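Local coordinates for chitin binding domain (Burkholderia pseudomallei, PDB 3UAM), which probably binds chitin and may cleave such polysaccharides oxidatively as a copper-dependent lytic polysaccharide monooxygenase, at residues A[22-27]-A[116-121]; A[42-47]-A[89-94]; A[80-85]-A[142-147]. All coordinates share one frame; numbering follows the deposited sequence.

Overall arrangement
Strand pairing, polar side-chain bonding and apolar contact between loops each hold one part of this single chain together. Contact 1 joins strands 21-26 and 113-121 through backbone bonds, with an apolar face turned inward and a watered face opposite. Contact 2, at the surface, relies on an arginine, an aspartate and a glutamine to tie helix 42-45 to the 3-10 segment at 90-94. Contact 3 is buried and has no hydrogen bond between its two loop segments, only van der Waals contact, chiefly of an isoleucine methyl and an alanine. Contacts 1 and 2 meet where R23 NH1 reaches N46 OD1, and contacts 2 and 3 where L94 O packs on A82 CB, whereas contacts 1 and 3 lie on opposite sides of the chain's centre.

Contact 1: A[22-27]-A[116-121]; sequences GRVITP and ISWSYS
R23, V24 and T26 of strand 21-26 pair antiparallel with S119, W118 and S117 of strand 113-121, the middle strand of a three-stranded sheet. R23 and S119 form a hydrogen-bonded pair in which R23 N donates to S119 O and S119 N returns a bond to R23 O, each spanning 3.0 Å. Beyond V24 the register slips by one residue. I25 N reaches S117 O at 2.9 Å, whereas S117 N gives its hydrogen to T26 O, also at 2.9 Å, and a single serine therefore serves two successive residues.

On the face carrying V24 and W118 the contact is apolar. V24 CG2 rests over the indole, 3.5 Å from the centroid of the six-membered ring and 18° off its normal, a CH-pi contact. The other branch, CG1, stands anti to the backbone N (chi1 169°) and meets I116 CG2 at 3.9 Å. The indole is further held by a hydrogen bond from W118 NE1 to Y131 OH.

The R23 and S119 side is more polar. S119 CB lies over one face of the R23 guanidinium, 4.1 Å from NH1. A water in the plane of that group, at its edge, accepts from R23 NH1, donates to Y120 O and is hydrogen-bonded to S119 OG; NH1 also binds N46 OD1. A second water joins T26 OG1 to S117 OG.

I25 and T26 facing S117 make a classic beta bulge, here set in an outermost strand of the beta-sandwich core known from AA10 lytic polysaccharide monooxygenases.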
loop_
_atom_site.group_PDB
_atom_site.type_symbol
_atom_site.label_atom_id
_atom_site.label_comp_id
_atom_site.label_asym_id
_atom_site.label_seq_id
_atom_site.Cartn_x
_atom_site.Cartn_y
_atom_site.Cartn_z
ATOM N N GLY A 22 4.165 -9.123 3.418
ATOM C CA GLY A 22 4.749 -7.795 3.308
ATOM C C GLY A 22 3.915 -6.794 4.085
ATOM O O GLY A 22 2.683 -6.894 4.081
ATOM N N ARG A 23 4.584 -5.841 4.747
ATOM C CA ARG A 23 3.898 -4.748 5.452
ATOM C C ARG A 23 4.816 -3.536 5.619
ATOM O O ARG A 23 6.035 -3.648 5.494
ATOM C CB ARG A 23 3.400 -5.220 6.818
ATOM C CG ARG A 23 4.521 -5.479 7.808
ATOM C CD ARG A 23 4.072 -6.239 9.032
ATOM N NE ARG A 23 5.206 -6.415 9.928
ATOM C CZ ARG A 23 6.213 -7.270 9.731
ATOM N NH1 ARG A 23 6.240 -8.114 8.696
ATOM N NH2 ARG A 23 7.200 -7.294 10.607
ATOM N N VAL A 24 4.223 -2.379 5.896
ATOM C CA VAL A 24 4.980 -1.201 6.287
ATOM C C VAL A 24 5.093 -1.153 7.807
ATOM O O VAL A 24 4.112 -0.938 8.525
ATOM C CB VAL A 24 4.343 0.080 5.739
ATOM C CG1 VAL A 24 4.981 1.311 6.371
ATOM C CG2 VAL A 24 4.480 0.095 4.220
ATOM N N ILE A 25 6.313 -1.342 8.291
ATOM C CA ILE A 25 6.552 -1.414 9.715
ATOM C C ILE A 25 6.785 -0.038 10.326
ATOM O O ILE A 25 6.503 0.142 11.514
ATOM C CB ILE A 25 7.693 -2.400 10.084
ATOM C CG1 ILE A 25 9.027 -2.039 9.417
ATOM C CG2 ILE A 25 7.271 -3.825 9.739
ATOM C CD1 ILE A 25 10.230 -2.691 10.089
ATOM N N THR A 26 7.328 0.910 9.564
ATOM C CA THR A 26 7.480 2.288 10.063
ATOM C C THR A 26 7.379 3.295 8.912
ATOM O O THR A 26 7.824 3.029 7.794
ATOM C CB THR A 26 8.791 2.520 10.837
ATOM O OG1 THR A 26 9.857 1.915 10.135
ATOM C CG2 THR A 26 8.761 1.908 12.266
ATOM N N PRO A 27 6.673 4.403 9.137
ATOM C CA PRO A 27 5.827 4.565 10.305
ATOM C C PRO A 27 4.799 3.442 10.313
ATOM O O PRO A 27 4.412 2.976 9.245
ATOM C CB PRO A 27 5.148 5.911 10.079
ATOM C CG PRO A 27 5.236 6.181 8.636
ATOM C CD PRO A 27 6.454 5.459 8.137
ATOM N N ILE A 116 10.083 5.415 4.847
ATOM C CA ILE A 116 9.172 4.274 4.894
ATOM C C ILE A 116 9.986 2.989 4.902
ATOM O O ILE A 116 10.924 2.845 4.078
ATOM C CB ILE A 116 8.280 4.201 3.643
ATOM C CG1 ILE A 116 7.585 5.541 3.365
ATOM C CG2 ILE A 116 7.271 3.049 3.759
ATOM C CD1 ILE A 116 6.654 6.009 4.447
ATOM N N SER A 117 9.665 2.073 5.821
ATOM C CA SER A 117 10.289 0.763 5.826
ATOM C C SER A 117 9.251 -0.338 5.622
ATOM O O SER A 117 8.307 -0.466 6.398
ATOM C CB SER A 117 11.038 0.499 7.133
ATOM O OG SER A 117 12.171 1.342 7.288
ATOM N N TRP A 118 9.471 -1.146 4.599
ATOM C CA TRP A 118 8.771 -2.436 4.400
ATOM C C TRP A 118 9.552 -3.589 4.956
ATOM O O TRP A 118 10.774 -3.630 4.820
ATOM C CB TRP A 118 8.593 -2.721 2.933
ATOM C CG TRP A 118 7.606 -1.838 2.238
ATOM C CD1 TRP A 118 7.816 -0.563 1.713
ATOM C CD2 TRP A 118 6.219 -2.160 1.920
ATOM N NE1 TRP A 118 6.677 -0.098 1.125
ATOM C CE2 TRP A 118 5.681 -1.005 1.233
ATOM C CE3 TRP A 118 5.394 -3.260 2.147
ATOM C CZ2 TRP A 118 4.369 -0.969 0.786
ATOM C CZ3 TRP A 118 4.083 -3.208 1.690
ATOM C CH2 TRP A 118 3.586 -2.087 1.030
ATOM N N SER A 119 8.857 -4.544 5.581
ATOM C CA SER A 119 9.448 -5.831 5.936
ATOM C C SER A 119 8.595 -6.928 5.318
ATOM O O SER A 119 7.456 -6.684 4.915
ATOM C CB SER A 119 9.542 -6.016 7.437
ATOM O OG SER A 119 10.416 -7.091 7.748
ATOM N N TYR A 120 9.160 -8.127 5.268
ATOM C CA TYR A 120 8.632 -9.209 4.466
ATOM C C TYR A 120 8.898 -10.547 5.127
ATOM O O TYR A 120 9.720 -10.673 6.037
ATOM C CB TYR A 120 9.304 -9.247 3.069
ATOM C CG TYR A 120 9.342 -7.949 2.302
ATOM C CD1 TYR A 120 8.228 -7.496 1.588
ATOM C CD2 TYR A 120 10.493 -7.169 2.276
ATOM C CE1 TYR A 120 8.265 -6.317 0.881
ATOM C CE2 TYR A 120 10.542 -5.983 1.569
ATOM C CZ TYR A 120 9.426 -5.560 0.868
ATOM O OH TYR A 120 9.481 -4.394 0.153
ATOM N N SER A 121 8.183 -11.540 4.641
ATOM C CA SER A 121 8.633 -12.911 4.722
ATOM C C SER A 121 8.496 -13.513 3.305
ATOM O O SER A 121 7.446 -13.333 2.653
ATOM C CB SER A 121 7.807 -13.668 5.751
ATOM O OG SER A 121 8.309 -14.967 5.877
HETATM O O HOH W 1 8.773 -9.207 8.768
HETATM O O HOH W 2 11.057 3.998 8.249
#

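Contact 2: A[42-47]-A[89-94]; sequences FGQVNE and DARAQL
An Asx turn at D89, leading into the 3-10 segment 90-94, supplies the carboxylate that Q44 of helix 42-45 meets across this surface contact. Q44 NE2 and D89 OD2 approach tip to tip in a weak hydrogen bond of 3.2 Å, with the amide and carboxylate planes 71° apart. The other end of that amide, OE1, accepts from D41 N.

R91 links the two sides, because it holds D89 and reaches E47 at the same time. Its chain bends at chi3 (-85°), which swings NE back toward the aspartate. R91 NE donates to the syn lone pair of D89 OD1 at 3.0 Å, while R91 NH2 forms a salt bridge with D89 OD2 at 2.9 Å, a side-on grip. The backbone N of R91 also donates to D89 OD1, from above the carboxylate plane and over 3.0 Å, which closes the Asx turn. With so many donors around it, D89 would be expected to stay ionised.

On the far side of the guanidinium, R91 NH1 donates to E47 O at 2.9 Å. That oxygen lies in the guanidinium plane, although the donor stands 35° out of the carbonyl plane. The aliphatic parts touch as well, Q44 CB lying 3.8 Å from R91 CG. The E47 carboxylate turns elsewhere, its OE2 being hydrogen-bonded to H21 NE2.

Both segments also lean on helix 30-36: V45 packs on it and on R23 of strand 21-26, and L94 packs on it from the 3-10 segment.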
loop_
_atom_site.group_PDB
_atom_site.type_symbol
_atom_site.label_atom_id
_atom_site.label_comp_id
_atom_site.label_asym_id
_atom_site.label_seq_id
_atom_site.Cartn_x
_atom_site.Cartn_y
_atom_site.Cartn_z
ATOM N N PHE A 42 -0.432 -11.742 13.068
ATOM C CA PHE A 42 0.702 -11.402 12.219
ATOM C C PHE A 42 0.451 -11.710 10.737
ATOM O O PHE A 42 0.777 -10.891 9.882
ATOM C CB PHE A 42 1.962 -12.141 12.716
ATOM C CG PHE A 42 3.239 -11.681 12.074
ATOM C CD1 PHE A 42 3.803 -10.470 12.440
ATOM C CD2 PHE A 42 3.885 -12.463 11.123
ATOM C CE1 PHE A 42 4.995 -10.036 11.875
ATOM C CE2 PHE A 42 5.072 -12.039 10.547
ATOM C CZ PHE A 42 5.633 -10.828 10.935
ATOM N N GLY A 43 -0.109 -12.889 10.430
ATOM C CA GLY A 43 -0.433 -13.229 9.039
ATOM C C GLY A 43 -1.331 -12.169 8.407
ATOM O O GLY A 43 -1.056 -11.638 7.323
ATOM N N GLN A 44 -2.402 -11.843 9.114
ATOM C CA GLN A 44 -3.387 -10.870 8.650
ATOM C C GLN A 44 -2.789 -9.505 8.283
ATOM O O GLN A 44 -3.121 -8.952 7.235
ATOM C CB GLN A 44 -4.473 -10.698 9.723
ATOM C CG GLN A 44 -5.401 -11.911 9.854
ATOM C CD GLN A 44 -6.419 -11.755 10.973
ATOM O OE1 GLN A 44 -6.170 -11.065 11.957
ATOM N NE2 GLN A 44 -7.574 -12.384 10.823
ATOM N N VAL A 45 -1.922 -8.953 9.141
ATOM C CA VAL A 45 -1.257 -7.663 8.882
ATOM C C VAL A 45 -0.439 -7.703 7.594
ATOM O O VAL A 45 -0.333 -6.703 6.877
ATOM C CB VAL A 45 -0.311 -7.271 10.040
ATOM C CG1 VAL A 45 0.507 -6.029 9.689
ATOM C CG2 VAL A 45 -1.115 -7.024 11.305
ATOM N N ASN A 46 0.144 -8.872 7.328
ATOM C CA ASN A 46 1.072 -9.108 6.215
ATOM C C ASN A 46 0.435 -9.654 4.909
ATOM O O ASN A 46 1.158 -9.928 3.933
ATOM C CB ASN A 46 2.121 -10.127 6.666
ATOM C CG ASN A 46 3.215 -9.507 7.509
ATOM O OD1 ASN A 46 4.008 -8.723 7.002
ATOM N ND2 ASN A 46 3.235 -9.810 8.802
ATOM N N GLU A 47 -0.897 -9.790 4.896
ATOM C CA GLU A 47 -1.611 -10.407 3.784
ATOM C C GLU A 47 -2.794 -9.530 3.321
ATOM O O GLU A 47 -3.879 -10.040 3.026
ATOM C CB GLU A 47 -2.097 -11.801 4.179
ATOM C CG GLU A 47 -0.988 -12.817 4.333
ATOM C CD GLU A 47 -1.430 -14.127 4.978
ATOM O OE1 GLU A 47 -2.622 -14.488 4.935
ATOM O OE2 GLU A 47 -0.563 -14.827 5.546
ATOM N N ASP A 89 -12.519 -11.968 7.127
ATOM C CA ASP A 89 -12.098 -12.158 8.506
ATOM C C ASP A 89 -11.826 -10.793 9.192
ATOM O O ASP A 89 -12.338 -9.774 8.731
ATOM C CB ASP A 89 -10.900 -13.110 8.551
ATOM C CG ASP A 89 -9.622 -12.492 7.997
ATOM O OD1 ASP A 89 -9.591 -11.296 7.659
ATOM O OD2 ASP A 89 -8.619 -13.232 7.891
ATOM N N ALA A 90 -11.044 -10.774 10.277
ATOM C CA ALA A 90 -10.882 -9.557 11.079
ATOM C C ALA A 90 -10.147 -8.425 10.341
ATOM O O ALA A 90 -10.179 -7.278 10.799
ATOM C CB ALA A 90 -10.202 -9.863 12.408
ATOM N N ARG A 91 -9.508 -8.726 9.215
ATOM C CA ARG A 91 -8.960 -7.671 8.345
ATOM C C ARG A 91 -10.044 -6.653 7.908
ATOM O O ARG A 91 -9.709 -5.532 7.535
ATOM C CB ARG A 91 -8.294 -8.259 7.104
ATOM C CG ARG A 91 -6.978 -8.962 7.384
ATOM C CD ARG A 91 -6.474 -9.721 6.160
ATOM N NE ARG A 91 -7.077 -11.041 6.085
ATOM C CZ ARG A 91 -6.680 -12.020 5.276
ATOM N NH1 ARG A 91 -5.724 -11.832 4.375
ATOM N NH2 ARG A 91 -7.295 -13.188 5.341
ATOM N N ALA A 92 -11.318 -7.047 7.946
ATOM C CA ALA A 92 -12.422 -6.119 7.633
ATOM C C ALA A 92 -12.472 -4.879 8.514
ATOM O O ALA A 92 -12.955 -3.839 8.068
ATOM C CB ALA A 92 -13.771 -6.839 7.687
ATOM N N GLN A 93 -12.002 -4.990 9.761
ATOM C CA GLN A 93 -11.860 -3.843 10.676
ATOM C C GLN A 93 -11.197 -2.642 10.007
ATOM O O GLN A 93 -11.539 -1.489 10.276
ATOM C CB GLN A 93 -10.981 -4.218 11.889
ATOM C CG GLN A 93 -11.647 -5.070 12.944
ATOM C CD GLN A 93 -10.658 -5.678 13.956
ATOM O OE1 GLN A 93 -10.562 -5.219 15.084
ATOM N NE2 GLN A 93 -9.914 -6.708 13.538
ATOM N N LEU A 94 -10.227 -2.927 9.144
ATOM C CA LEU A 94 -9.418 -1.887 8.526
ATOM C C LEU A 94 -10.203 -0.886 7.695
ATOM O O LEU A 94 -9.766 0.240 7.556
ATOM C CB LEU A 94 -8.309 -2.512 7.673
ATOM C CG LEU A 94 -7.212 -3.209 8.495
ATOM C CD1 LEU A 94 -6.505 -4.229 7.614
ATOM C CD2 LEU A 94 -6.208 -2.215 9.092
HETATM O O HOH W 3 -4.446 -14.163 3.350
#

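Contact 3: A[80-85]-A[142-147]; sequences EIASGG and ARLARA
The guanidinium of R146 is met at a slant by the methyl end of I81, whose CD1 comes within 4.2 Å of R146 NH1. The nitrogens of this flat group are engaged by other loops: NE donates to P55 O, NH2 to P76 O and A56 O, and NH1 forms a salt bridge with D78 OD1. These bonds fix the guanidinium beside I81.

I81 CD1 does most of the touching. It stands nearly anti to CA (chi2 160°), which extends the side chain toward the backbone of 144-146. There it lies 3.7 Å from L144 O and 3.9 Å from A145 CA, so that the methyl lies against the peptide backbone and only brushes the arginine. L144 CB is a looser neighbour, 4.4 Å from I81 CD1. The leucine makes its own closer contact with the next residue of the opposing loop, A82 CB meeting L144 CD1 at 4.1 Å.

No hydrogen bond joins the two segments, and two backbone N-H groups of the first bond within their own loop. I81 to G84 is a type I beta turn in which G84 N donates to I81 O over 3.1 Å. G85 N then donates to E80 O at 2.9 Å, and the turn presents I81 and A82 together. A backbone hydrogen bond between L144 and G79 ties the second segment in just beside it.

Both loops lie against the larger sheet: I81 packs on L195 and L144 on V193 of strand 190-200, A82 and L144 share V210 of strand 205-215, and both touch R30 of helix 30-36.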
loop_
_atom_site.group_PDB
_atom_site.type_symbol
_atom_site.label_atom_id
_atom_site.label_comp_id
_atom_site.label_asym_id
_atom_site.label_seq_id
_atom_site.Cartn_x
_atom_site.Cartn_y
_atom_site.Cartn_z
ATOM N N GLU A 80 -12.917 -0.849 0.422
ATOM C CA GLU A 80 -12.138 -2.032 0.798
ATOM C C GLU A 80 -10.647 -1.860 0.472
ATOM O O GLU A 80 -9.889 -2.824 0.382
ATOM C CB GLU A 80 -12.712 -3.279 0.137
ATOM C CG GLU A 80 -14.188 -3.444 0.449
ATOM C CD GLU A 80 -14.802 -4.738 -0.053
ATOM O OE1 GLU A 80 -14.186 -5.474 -0.848
ATOM O OE2 GLU A 80 -15.924 -5.004 0.358
ATOM N N ILE A 81 -10.224 -0.612 0.311
ATOM C CA ILE A 81 -8.841 -0.315 -0.016
ATOM C C ILE A 81 -7.929 -0.636 1.164
ATOM O O ILE A 81 -6.850 -1.230 0.981
ATOM C CB ILE A 81 -8.658 1.156 -0.440
ATOM C CG1 ILE A 81 -9.372 1.408 -1.777
ATOM C CG2 ILE A 81 -7.185 1.504 -0.595
ATOM C CD1 ILE A 81 -9.682 2.859 -2.065
ATOM N N ALA A 82 -8.349 -0.251 2.369
ATOM C CA ALA A 82 -7.491 -0.398 3.541
ATOM C C ALA A 82 -7.223 -1.866 3.897
ATOM O O ALA A 82 -6.214 -2.163 4.542
ATOM C CB ALA A 82 -8.061 0.379 4.742
ATOM N N SER A 83 -8.105 -2.785 3.505
ATOM C CA SER A 83 -7.885 -4.213 3.779
ATOM C C SER A 83 -7.313 -4.971 2.578
ATOM O O SER A 83 -7.155 -6.203 2.613
ATOM C CB SER A 83 -9.170 -4.882 4.246
ATOM O OG SER A 83 -10.102 -5.009 3.190
ATOM N N GLY A 84 -6.979 -4.248 1.518
ATOM C CA GLY A 84 -6.491 -4.877 0.298
ATOM C C GLY A 84 -7.519 -5.751 -0.383
ATOM O O GLY A 84 -7.165 -6.740 -1.025
ATOM N N GLY A 85 -8.792 -5.392 -0.239
ATOM C CA GLY A 85 -9.899 -6.209 -0.710
ATOM C C GLY A 85 -10.286 -7.391 0.183
ATOM O O GLY A 85 -11.177 -8.165 -0.175
ATOM N N ALA A 142 -15.168 9.565 5.628
ATOM C CA ALA A 142 -15.752 8.534 4.775
ATOM C C ALA A 142 -14.872 7.281 4.719
ATOM O O ALA A 142 -13.710 7.323 5.069
ATOM C CB ALA A 142 -15.946 9.075 3.369
ATOM N N ARG A 143 -15.433 6.178 4.240
ATOM C CA ARG A 143 -14.623 5.013 3.917
ATOM C C ARG A 143 -13.773 5.409 2.726
ATOM O O ARG A 143 -14.216 6.195 1.903
ATOM C CB ARG A 143 -15.487 3.805 3.599
ATOM C CG ARG A 143 -16.224 3.288 4.827
ATOM C CD ARG A 143 -17.064 2.084 4.502
ATOM N NE ARG A 143 -17.756 1.670 5.710
ATOM C CZ ARG A 143 -17.598 0.509 6.340
ATOM N NH1 ARG A 143 -16.786 -0.450 5.854
ATOM N NH2 ARG A 143 -18.306 0.295 7.449
ATOM N N LEU A 144 -12.558 4.883 2.660
ATOM C CA LEU A 144 -11.573 5.316 1.667
ATOM C C LEU A 144 -12.049 4.936 0.279
ATOM O O LEU A 144 -12.543 3.837 0.076
ATOM C CB LEU A 144 -10.216 4.654 1.919
ATOM C CG LEU A 144 -9.533 4.962 3.241
ATOM C CD1 LEU A 144 -8.232 4.189 3.372
ATOM C CD2 LEU A 144 -9.257 6.439 3.304
ATOM N N ALA A 145 -11.890 5.863 -0.662
ATOM C CA ALA A 145 -12.324 5.684 -2.061
ATOM C C ALA A 145 -11.316 6.368 -2.973
ATOM O O ALA A 145 -10.578 7.267 -2.552
ATOM C CB ALA A 145 -13.729 6.274 -2.280
ATOM N N ARG A 146 -11.321 5.961 -4.234
ATOM C CA ARG A 146 -10.385 6.471 -5.231
ATOM C C ARG A 146 -10.482 7.994 -5.378
ATOM O O ARG A 146 -9.458 8.661 -5.536
ATOM C CB ARG A 146 -10.663 5.782 -6.577
ATOM C CG ARG A 146 -10.130 4.368 -6.609
ATOM C CD ARG A 146 -10.846 3.525 -7.633
ATOM N NE ARG A 146 -10.239 2.225 -7.778
ATOM C CZ ARG A 146 -10.322 1.224 -6.904
ATOM N NH1 ARG A 146 -11.002 1.310 -5.760
ATOM N NH2 ARG A 146 -9.733 0.094 -7.209
ATOM N N ALA A 147 -11.697 8.531 -5.279
ATOM C CA ALA A 147 -11.949 9.991 -5.299
ATOM C C ALA A 147 -11.241 10.801 -4.202
ATOM O O ALA A 147 -11.160 12.031 -4.310
ATOM C CB ALA A 147 -13.452 10.264 -5.222
#